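Local coordinates for protein L-hydantoinase (Arthrobacter aurescens, PDB 1GKR) that hydrolyses the ring of hydantoins, preferring aryl- to alkyl-substituted ones, as a homotetrameric cyclic amidase with two zinc ions in each subunit, at residues A[185-188]-A[189-193]; A[216-219]-A[220-223]; A[440-443]-A[444-447]. One frame throughout, in Å; residues are numbered along the deposited sequence.

Contact 1: residues A[185-188]-A[189-193]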
ATOM      1  N   GLU A 185     -19.880 -13.238  -2.786  1.00 12.13           N
ATOM      2  CA  GLU A 185     -19.539 -14.205  -1.746  1.00 13.83           C
ATOM      3  C   GLU A 185     -18.924 -15.389  -2.457  1.00 12.91           C
ATOM      4  O   GLU A 185     -19.050 -15.515  -3.668  1.00 13.77           O
ATOM      5  CB  GLU A 185     -20.760 -14.644  -0.947  1.00 14.99           C
ATOM      6  CG  GLU A 185     -21.262 -13.571  -0.004  1.00 14.84           C
ATOM      7  CD  GLU A 185     -22.202 -14.114   1.036  1.00 14.99           C
ATOM      8  OE1 GLU A 185     -23.418 -14.227   0.755  1.00 16.38           O
ATOM      9  OE2 GLU A 185     -21.705 -14.441   2.132  1.00 11.67           O
ATOM     10  N   ASN A 186     -18.231 -16.245  -1.724  1.00 13.67           N
ATOM     11  CA  ASN A 186     -17.627 -17.404  -2.359  1.00 14.04           C
ATOM     12  C   ASN A 186     -18.524 -18.620  -2.118  1.00 15.24           C
ATOM     13  O   ASN A 186     -18.556 -19.188  -1.025  1.00 12.07           O
ATOM     14  CB  ASN A 186     -16.230 -17.656  -1.806  1.00 13.79           C
ATOM     15  CG  ASN A 186     -15.479 -18.663  -2.625  1.00 15.14           C
ATOM     16  OD1 ASN A 186     -15.949 -19.781  -2.825  1.00 17.14           O
ATOM     17  ND2 ASN A 186     -14.315 -18.275  -3.125  1.00 14.56           N
ATOM     18  N   GLU A 187     -19.260 -18.998  -3.156  1.00 16.84           N
ATOM     19  CA  GLU A 187     -20.194 -20.115  -3.087  1.00 20.25           C
ATOM     20  C   GLU A 187     -19.613 -21.399  -2.522  1.00 17.87           C
ATOM     21  O   GLU A 187     -20.143 -21.995  -1.590  1.00 17.95           O
ATOM     22  CB  GLU A 187     -20.748 -20.391  -4.479  1.00 24.74           C
ATOM     23  CG  GLU A 187     -21.588 -21.628  -4.560  1.00 34.62           C
ATOM     24  CD  GLU A 187     -22.790 -21.439  -5.455  1.00 44.35           C
ATOM     25  OE1 GLU A 187     -23.746 -20.741  -5.032  1.00 46.61           O
ATOM     26  OE2 GLU A 187     -22.775 -21.980  -6.587  1.00 51.06           O
ATOM     27  N   THR A 188     -18.507 -21.807  -3.110  1.00 16.86           N
ATOM     28  CA  THR A 188     -17.817 -23.024  -2.753  1.00 15.26           C
ATOM     29  C   THR A 188     -17.271 -23.118  -1.339  1.00 14.16           C
ATOM     30  O   THR A 188     -17.264 -24.195  -0.751  1.00 13.01           O
ATOM     31  CB  THR A 188     -16.714 -23.248  -3.771  1.00 15.98           C
ATOM     32  OG1 THR A 188     -17.175 -24.177  -4.745  1.00 16.19           O
ATOM     33  CG2 THR A 188     -15.490 -23.747  -3.144  1.00 15.96           C
ATOM     34  N   ILE A 189     -16.800 -21.998  -0.802  1.00 14.38           N
ATOM     35  CA  ILE A 189     -16.263 -21.977   0.553  1.00 12.52           C
ATOM     36  C   ILE A 189     -17.416 -22.024   1.533  1.00 13.32           C
ATOM     37  O   ILE A 189     -17.339 -22.689   2.564  1.00 14.11           O
ATOM     38  CB  ILE A 189     -15.420 -20.714   0.794  1.00 11.42           C
ATOM     39  CG1 ILE A 189     -14.073 -20.870   0.079  1.00 10.71           C
ATOM     40  CG2 ILE A 189     -15.233 -20.470   2.295  1.00  6.89           C
ATOM     41  CD1 ILE A 189     -13.278 -19.596  -0.013  1.00  7.51           C
ATOM     42  N   ILE A 190     -18.496 -21.328   1.204  1.00 15.16           N
ATOM     43  CA  ILE A 190     -19.660 -21.335   2.066  1.00 15.67           C
ATOM     44  C   ILE A 190     -20.152 -22.770   2.208  1.00 19.58           C
ATOM     45  O   ILE A 190     -20.457 -23.214   3.313  1.00 22.29           O
ATOM     46  CB  ILE A 190     -20.771 -20.454   1.507  1.00 12.55           C
ATOM     47  CG1 ILE A 190     -20.338 -18.996   1.594  1.00 14.40           C
ATOM     48  CG2 ILE A 190     -22.043 -20.653   2.298  1.00 10.17           C
ATOM     49  CD1 ILE A 190     -21.337 -18.020   1.036  1.00 14.54           C
ATOM     50  N   GLN A 191     -20.215 -23.506   1.103  1.00 21.16           N
ATOM     51  CA  GLN A 191     -20.660 -24.893   1.169  1.00 23.53           C
ATOM     52  C   GLN A 191     -19.763 -25.713   2.083  1.00 24.28           C
ATOM     53  O   GLN A 191     -20.254 -26.451   2.940  1.00 26.57           O
ATOM     54  CB  GLN A 191     -20.645 -25.532  -0.209  1.00 27.71           C
ATOM     55  CG  GLN A 191     -21.686 -25.003  -1.156  1.00 34.85           C
ATOM     56  CD  GLN A 191     -21.576 -25.643  -2.527  1.00 40.93           C
ATOM     57  OE1 GLN A 191     -22.198 -25.182  -3.486  1.00 44.06           O
ATOM     58  NE2 GLN A 191     -20.782 -26.714  -2.629  1.00 44.32           N
ATOM     59  N   ALA A 192     -18.450 -25.592   1.899  1.00 21.22           N
ATOM     60  CA  ALA A 192     -17.508 -26.342   2.721  1.00 20.96           C
ATOM     61  C   ALA A 192     -17.685 -26.005   4.192  1.00 21.89           C
ATOM     62  O   ALA A 192     -17.763 -26.900   5.037  1.00 24.62           O
ATOM     63  CB  ALA A 192     -16.080 -26.056   2.290  1.00 18.54           C
ATOM     64  N   LEU A 193     -17.745 -24.720   4.506  1.00 20.21           N
ATOM     65  CA  LEU A 193     -17.922 -24.321   5.886  1.00 21.89           C
ATOM     66  C   LEU A 193     -19.267 -24.803   6.452  1.00 24.33           C
ATOM     67  O   LEU A 193     -19.347 -25.192   7.616  1.00 24.55           O
ATOM     68  CB  LEU A 193     -17.803 -22.806   6.005  1.00 20.87           C
ATOM     69  CG  LEU A 193     -16.401 -22.291   5.715  1.00 19.26           C
ATOM     70  CD1 LEU A 193     -16.414 -20.786   5.733  1.00 19.60           C
ATOM     71  CD2 LEU A 193     -15.433 -22.837   6.747  1.00 15.39           C
TER
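Asn186 caps the N terminus of helix 187-199: its OD1 accepts from Ile189 N at 3.1 Å, with an N-H...O angle of 152°. The backbone N-H of Ile189 comes from above the plane of the Asn186 carboxamide, not along a lone pair. Because CG stands anti to the backbone N (chi1 -168°), the carboxamide folds over the first turn and meets the side chain of Ile189 as well. There the two chains cross at about a right angle, and Ile189 CD1 lies 3.5 Å from both CG and ND2 of Asn186. The backbone carbonyl of the same asparagine opens the helical ladder: Asn186 O accepts from Ile190 N at 3.1 Å. This inner side is closely filled. The CD1 methyl of Ile190 continues it, reaching the carboxylate of Glu185, where OE2 is 3.8 Å away.

The other side is looser. Gln191 is exposed, and its OE1 comes no nearer to the partly exposed Glu187 than 3.8 Å, at CG; the carboxylate of Glu187 bonds instead to the backbone N of Ala152.

A separate face, formed by Thr188, Ile189 and Ala192, packs on Gly164 and Glu168 of the second subunit. Asn186 ND2 donates to Glu219 OE1 of helix 214-231 and to Asp163 of the second subunit, while Glu185 OE1 is hydrogen-bonded to the zinc ligand His183. Replacing Asn186 by an alanine removes the carboxamide and would probably leave Ile189 N without its capping acceptor and Glu219 OE1 without this donor. The chemistry thus joins a helix start, a second-shell carboxylate and a subunit interface within a few residues, a linkage consistent with fixing the chain just beyond a metal ligand.

Contact 2: residues A[216-219]-A[220-223]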
ATOM      1  N   GLN A 216     -14.428 -14.765   3.375  1.00 12.83           N
ATOM      2  CA  GLN A 216     -14.891 -15.229   2.073  1.00 11.59           C
ATOM      3  C   GLN A 216     -15.664 -14.124   1.357  1.00 12.23           C
ATOM      4  O   GLN A 216     -15.604 -14.017   0.131  1.00 11.54           O
ATOM      5  CB  GLN A 216     -15.717 -16.528   2.180  1.00  8.32           C
ATOM      6  CG  GLN A 216     -16.993 -16.494   2.991  1.00  8.52           C
ATOM      7  CD  GLN A 216     -18.154 -15.909   2.225  1.00 11.73           C
ATOM      8  OE1 GLN A 216     -18.294 -16.123   1.018  1.00 12.44           O
ATOM      9  NE2 GLN A 216     -19.014 -15.178   2.927  1.00 11.77           N
ATOM     10  N   GLU A 217     -16.363 -13.276   2.108  1.00 11.55           N
ATOM     11  CA  GLU A 217     -17.090 -12.185   1.469  1.00 12.19           C
ATOM     12  C   GLU A 217     -16.053 -11.264   0.847  1.00 14.05           C
ATOM     13  O   GLU A 217     -16.185 -10.810  -0.291  1.00 15.95           O
ATOM     14  CB  GLU A 217     -17.905 -11.383   2.485  1.00  8.16           C
ATOM     15  CG  GLU A 217     -18.534 -10.127   1.895  1.00  4.73           C
ATOM     16  CD  GLU A 217     -19.341  -9.340   2.907  1.00  7.96           C
ATOM     17  OE1 GLU A 217     -19.068  -9.444   4.113  1.00 13.14           O
ATOM     18  OE2 GLU A 217     -20.246  -8.589   2.509  1.00 14.74           O
ATOM     19  N   ASN A 218     -15.005 -10.994   1.607  1.00 13.86           N
ATOM     20  CA  ASN A 218     -13.967 -10.108   1.130  1.00 13.90           C
ATOM     21  C   ASN A 218     -13.144 -10.688  -0.009  1.00 12.07           C
ATOM     22  O   ASN A 218     -12.637  -9.951  -0.845  1.00 12.50           O
ATOM     23  CB  ASN A 218     -13.096  -9.687   2.305  1.00 14.03           C
ATOM     24  CG  ASN A 218     -13.832  -8.746   3.254  1.00 12.80           C
ATOM     25  OD1 ASN A 218     -13.384  -8.502   4.374  1.00 16.41           O
ATOM     26  ND2 ASN A 218     -14.961  -8.208   2.800  1.00  5.74           N
ATOM     27  N   GLU A 219     -13.019 -12.005  -0.061  1.00 10.67           N
ATOM     28  CA  GLU A 219     -12.275 -12.616  -1.151  1.00  9.92           C
ATOM     29  C   GLU A 219     -13.062 -12.375  -2.442  1.00 10.49           C
ATOM     30  O   GLU A 219     -12.493 -12.026  -3.480  1.00 10.20           O
ATOM     31  CB  GLU A 219     -12.110 -14.113  -0.898  1.00 11.10           C
ATOM     32  CG  GLU A 219     -11.353 -14.872  -1.982  1.00 13.93           C
ATOM     33  CD  GLU A 219     -12.195 -15.142  -3.230  1.00 21.14           C
ATOM     34  OE1 GLU A 219     -13.371 -15.537  -3.065  1.00 21.24           O
ATOM     35  OE2 GLU A 219     -11.686 -14.977  -4.371  1.00 22.83           O
ATOM     36  N   ALA A 220     -14.376 -12.550  -2.375  1.00  9.64           N
ATOM     37  CA  ALA A 220     -15.217 -12.356  -3.545  1.00  9.86           C
ATOM     38  C   ALA A 220     -15.149 -10.901  -4.004  1.00 12.53           C
ATOM     39  O   ALA A 220     -15.126 -10.611  -5.208  1.00 12.18           O
ATOM     40  CB  ALA A 220     -16.649 -12.744  -3.231  1.00  6.61           C
ATOM     41  N   ILE A 221     -15.118  -9.980  -3.049  1.00 11.28           N
ATOM     42  CA  ILE A 221     -15.047  -8.579  -3.413  1.00 11.76           C
ATOM     43  C   ILE A 221     -13.728  -8.349  -4.158  1.00 12.45           C
ATOM     44  O   ILE A 221     -13.691  -7.714  -5.221  1.00 11.00           O
ATOM     45  CB  ILE A 221     -15.139  -7.693  -2.159  1.00 10.08           C
ATOM     46  CG1 ILE A 221     -16.564  -7.743  -1.605  1.00 11.37           C
ATOM     47  CG2 ILE A 221     -14.760  -6.274  -2.493  1.00  9.27           C
ATOM     48  CD1 ILE A 221     -16.740  -7.045  -0.246  1.00  7.95           C
ATOM     49  N   GLN A 222     -12.653  -8.897  -3.603  1.00 14.14           N
ATOM     50  CA  GLN A 222     -11.319  -8.774  -4.184  1.00 17.25           C
ATOM     51  C   GLN A 222     -11.296  -9.313  -5.613  1.00 15.92           C
ATOM     52  O   GLN A 222     -10.705  -8.713  -6.507  1.00 15.56           O
ATOM     53  CB  GLN A 222     -10.338  -9.555  -3.332  1.00 22.90           C
ATOM     54  CG  GLN A 222      -8.879  -9.288  -3.611  1.00 36.53           C
ATOM     55  CD  GLN A 222      -8.153  -8.842  -2.338  1.00 45.65           C
ATOM     56  OE1 GLN A 222      -6.920  -8.795  -2.291  1.00 50.03           O
ATOM     57  NE2 GLN A 222      -8.926  -8.510  -1.297  1.00 46.40           N
ATOM     58  N   ARG A 223     -11.950 -10.454  -5.809  1.00 13.43           N
ATOM     59  CA  ARG A 223     -12.031 -11.101  -7.111  1.00  9.52           C
ATOM     60  C   ARG A 223     -12.814 -10.261  -8.131  1.00  9.25           C
ATOM     61  O   ARG A 223     -12.382 -10.088  -9.272  1.00  9.95           O
ATOM     62  CB  ARG A 223     -12.698 -12.463  -6.957  1.00  9.70           C
ATOM     63  CG  ARG A 223     -12.172 -13.500  -7.917  1.00 11.67           C
ATOM     64  CD  ARG A 223     -13.005 -14.743  -7.914  1.00 12.37           C
ATOM     65  NE  ARG A 223     -13.544 -15.069  -6.601  1.00 14.04           N
ATOM     66  CZ  ARG A 223     -14.702 -15.700  -6.437  1.00 14.10           C
ATOM     67  NH1 ARG A 223     -15.407 -16.057  -7.504  1.00 13.54           N
ATOM     68  NH2 ARG A 223     -15.165 -15.956  -5.222  1.00 14.03           N
TER
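Glu219 and Arg223, one turn apart on helix 214-231, form a side-on bidentate salt bridge in which each carboxylate oxygen takes one nitrogen. Arg223 NH2 reaches Glu219 OE1 at 2.8 Å with an N-H...O angle of 164°, and Arg223 NE reaches Glu219 OE2 at 2.9 Å. Both oxygens use their syn lone pairs. The carboxylate and guanidinium planes are only 10° apart, so the two flat groups meet edge to edge almost in one plane, and the paired bonds restrict rotation of either group.

Two bends bring them together. Glu219 sets out with CG trans to its backbone N (chi1 180°) and then turns at chi2, swinging the carboxylate along the helix toward the next turn; Arg223 folds back at chi3 to offer its NE edge. Beneath the bridge the helical backbone is regular, with Arg223 N hydrogen-bonded to Glu219 O at 2.9 Å. Glu219 OE1 has a further donor in the Asn186 side chain, and Arg223 NH1 pairs with Asp163 of the same chain, so the buried charges are likely to be well compensated.

Glu217 and Ile221 lie side by side and point the same way, with Ile221 CD1 4.2 Å from Glu217 CG. The extended chain of Glu217 carries its carboxylate onward to Ser241, Asn242 and Arg289. Gln216 is instead folded near its root and turned toward the loop before helix 187-199, where OE1 receives Asn186 N.

Different faces of this helix, part of the TIM-barrel domain of the amidohydrolase family, therefore meet different neighbours. Gln216 faces helix 187-199, Ile221 and Gln222 lie on helix 243-254, which follows strand 234-237, and Glu219, Gln222 and Arg223 reach the same helix of the second subunit.

Contact 3: residues A[440-443]-A[444-447]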
ATOM      1  N   LEU A 440     -52.555   7.744  -1.336  1.00 27.34           N
ATOM      2  CA  LEU A 440     -53.663   8.417  -2.008  1.00 27.36           C
ATOM      3  C   LEU A 440     -53.678   8.210  -3.505  1.00 28.37           C
ATOM      4  O   LEU A 440     -54.370   8.929  -4.222  1.00 28.33           O
ATOM      5  CB  LEU A 440     -53.581   9.918  -1.760  1.00 26.67           C
ATOM      6  CG  LEU A 440     -53.347  10.371  -0.324  1.00 29.70           C
ATOM      7  CD1 LEU A 440     -52.801  11.793  -0.310  1.00 28.28           C
ATOM      8  CD2 LEU A 440     -54.641  10.263   0.449  1.00 28.43           C
ATOM      9  N   VAL A 441     -52.929   7.239  -3.997  1.00 30.32           N
ATOM     10  CA  VAL A 441     -52.894   7.056  -5.435  1.00 31.95           C
ATOM     11  C   VAL A 441     -53.263   5.616  -5.832  1.00 34.17           C
ATOM     12  O   VAL A 441     -53.025   4.671  -5.073  1.00 34.90           O
ATOM     13  CB  VAL A 441     -51.493   7.482  -5.950  1.00 31.76           C
ATOM     14  CG1 VAL A 441     -50.528   6.315  -5.913  1.00 31.35           C
ATOM     15  CG2 VAL A 441     -51.609   8.093  -7.313  1.00 31.78           C
ATOM     16  N   GLU A 442     -53.875   5.452  -7.003  1.00 35.86           N
ATOM     17  CA  GLU A 442     -54.280   4.123  -7.458  1.00 38.47           C
ATOM     18  C   GLU A 442     -53.161   3.319  -8.098  1.00 34.93           C
ATOM     19  O   GLU A 442     -52.171   3.868  -8.565  1.00 34.07           O
ATOM     20  CB  GLU A 442     -55.468   4.214  -8.428  1.00 45.11           C
ATOM     21  CG  GLU A 442     -55.609   5.540  -9.186  1.00 59.05           C
ATOM     22  CD  GLU A 442     -54.435   5.863 -10.116  1.00 65.44           C
ATOM     23  OE1 GLU A 442     -54.121   5.036 -11.008  1.00 70.05           O
ATOM     24  OE2 GLU A 442     -53.834   6.958  -9.961  1.00 66.06           O
ATOM     25  N   GLN A 443     -53.320   2.005  -8.114  1.00 32.85           N
ATOM     26  CA  GLN A 443     -52.296   1.162  -8.698  1.00 31.10           C
ATOM     27  C   GLN A 443     -52.078   1.492 -10.168  1.00 27.17           C
ATOM     28  O   GLN A 443     -53.022   1.718 -10.907  1.00 26.56           O
ATOM     29  CB  GLN A 443     -52.669  -0.307  -8.523  1.00 32.22           C
ATOM     30  CG  GLN A 443     -54.018  -0.689  -9.062  1.00 35.70           C
ATOM     31  CD  GLN A 443     -54.314  -2.163  -8.834  1.00 38.05           C
ATOM     32  OE1 GLN A 443     -54.504  -2.606  -7.691  1.00 36.68           O
ATOM     33  NE2 GLN A 443     -54.340  -2.935  -9.920  1.00 36.54           N
ATOM     34  N   GLY A 444     -50.820   1.534 -10.582  1.00 23.85           N
ATOM     35  CA  GLY A 444     -50.522   1.843 -11.965  1.00 22.03           C
ATOM     36  C   GLY A 444     -50.019   3.262 -12.119  1.00 22.34           C
ATOM     37  O   GLY A 444     -49.515   3.645 -13.182  1.00 23.64           O
ATOM     38  N   PHE A 445     -50.159   4.049 -11.058  1.00 19.58           N
ATOM     39  CA  PHE A 445     -49.701   5.427 -11.077  1.00 18.98           C
ATOM     40  C   PHE A 445     -48.205   5.518 -11.417  1.00 19.90           C
ATOM     41  O   PHE A 445     -47.772   6.469 -12.079  1.00 19.45           O
ATOM     42  CB  PHE A 445     -49.949   6.078  -9.721  1.00 19.51           C
ATOM     43  CG  PHE A 445     -49.313   7.426  -9.577  1.00 21.19           C
ATOM     44  CD1 PHE A 445     -49.839   8.534 -10.236  1.00 21.53           C
ATOM     45  CD2 PHE A 445     -48.156   7.583  -8.819  1.00 21.79           C
ATOM     46  CE1 PHE A 445     -49.220   9.784 -10.142  1.00 21.22           C
ATOM     47  CE2 PHE A 445     -47.530   8.825  -8.721  1.00 21.74           C
ATOM     48  CZ  PHE A 445     -48.064   9.926  -9.385  1.00 21.19           C
ATOM     49  N   GLY A 446     -47.429   4.532 -10.957  1.00 18.05           N
ATOM     50  CA  GLY A 446     -45.998   4.507 -11.208  1.00 17.84           C
ATOM     51  C   GLY A 446     -45.595   4.424 -12.672  1.00 21.01           C
ATOM     52  O   GLY A 446     -46.183   3.679 -13.459  1.00 22.05           O
ATOM     53  N   GLN A 447     -44.579   5.198 -13.038  1.00 21.82           N
ATOM     54  CA  GLN A 447     -44.081   5.219 -14.403  1.00 23.03           C
ATOM     55  C   GLN A 447     -42.726   4.532 -14.471  1.00 21.63           C
ATOM     56  O   GLN A 447     -41.977   4.483 -13.494  1.00 20.37           O
ATOM     57  CB  GLN A 447     -43.866   6.645 -14.884  1.00 28.99           C
ATOM     58  CG  GLN A 447     -44.968   7.596 -14.581  1.00 40.42           C
ATOM     59  CD  GLN A 447     -45.987   7.633 -15.673  1.00 46.54           C
ATOM     60  OE1 GLN A 447     -46.732   6.671 -15.872  1.00 50.66           O
ATOM     61  NE2 GLN A 447     -46.026   8.746 -16.407  1.00 48.85           N
TER
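Phe445 closes a type II beta turn that runs from Glu442, its backbone N donating to Glu442 O at 3.2 Å with an N-H...O angle of 150°. Gly444 occupies the third position of the turn with a positive phi (104°). At these backbone angles a CB would collide with Gln443 O, which accounts for the glycine.

The turn brings Phe445 back toward Val441, and the two side chains cross at about a right angle. Val441 CG2 sits over one face of the ring in a CH-pi contact, 3.7 Å from the centroid. With CG trans to its backbone N (chi1 171°), Phe445 carries its ring away from the turn and onto Thr431 and Val433 of strand 431-435, where Arg429 adds a cation-pi contact.

The motif lies at the surface in the loop after strand 438-439, far from the zinc ions, and backbone hydrogen bonds between Leu117 and both Gly444 and Gly446 tie it to the residue following helix 103-116. Val441 CG2 meets the ring nearest Phe445 CG, at 3.3 Å, offset from the ring centre.

How the contacts relate
From the N terminus, contact 1 comes first, where the chain leaves strand 179-182 and enters helix 187-199. Contact 2 follows inside helix 214-231, and contact 3 lies near the C terminus beyond strand 438-439. All three are local and in series: none closes a long loop, and none nests within or crosses another. Contacts 1 and 2 nevertheless touch, with centres about 11 Å apart, joining the start of one helix to the flank of another beside the zinc site; both also meet the second subunit. Contact 3 is on the opposite side of the chain's centre, its nearest atoms about 30 Å from either, and joins the C-terminal segment to strand 431-435 and to the chain after helix 103-116.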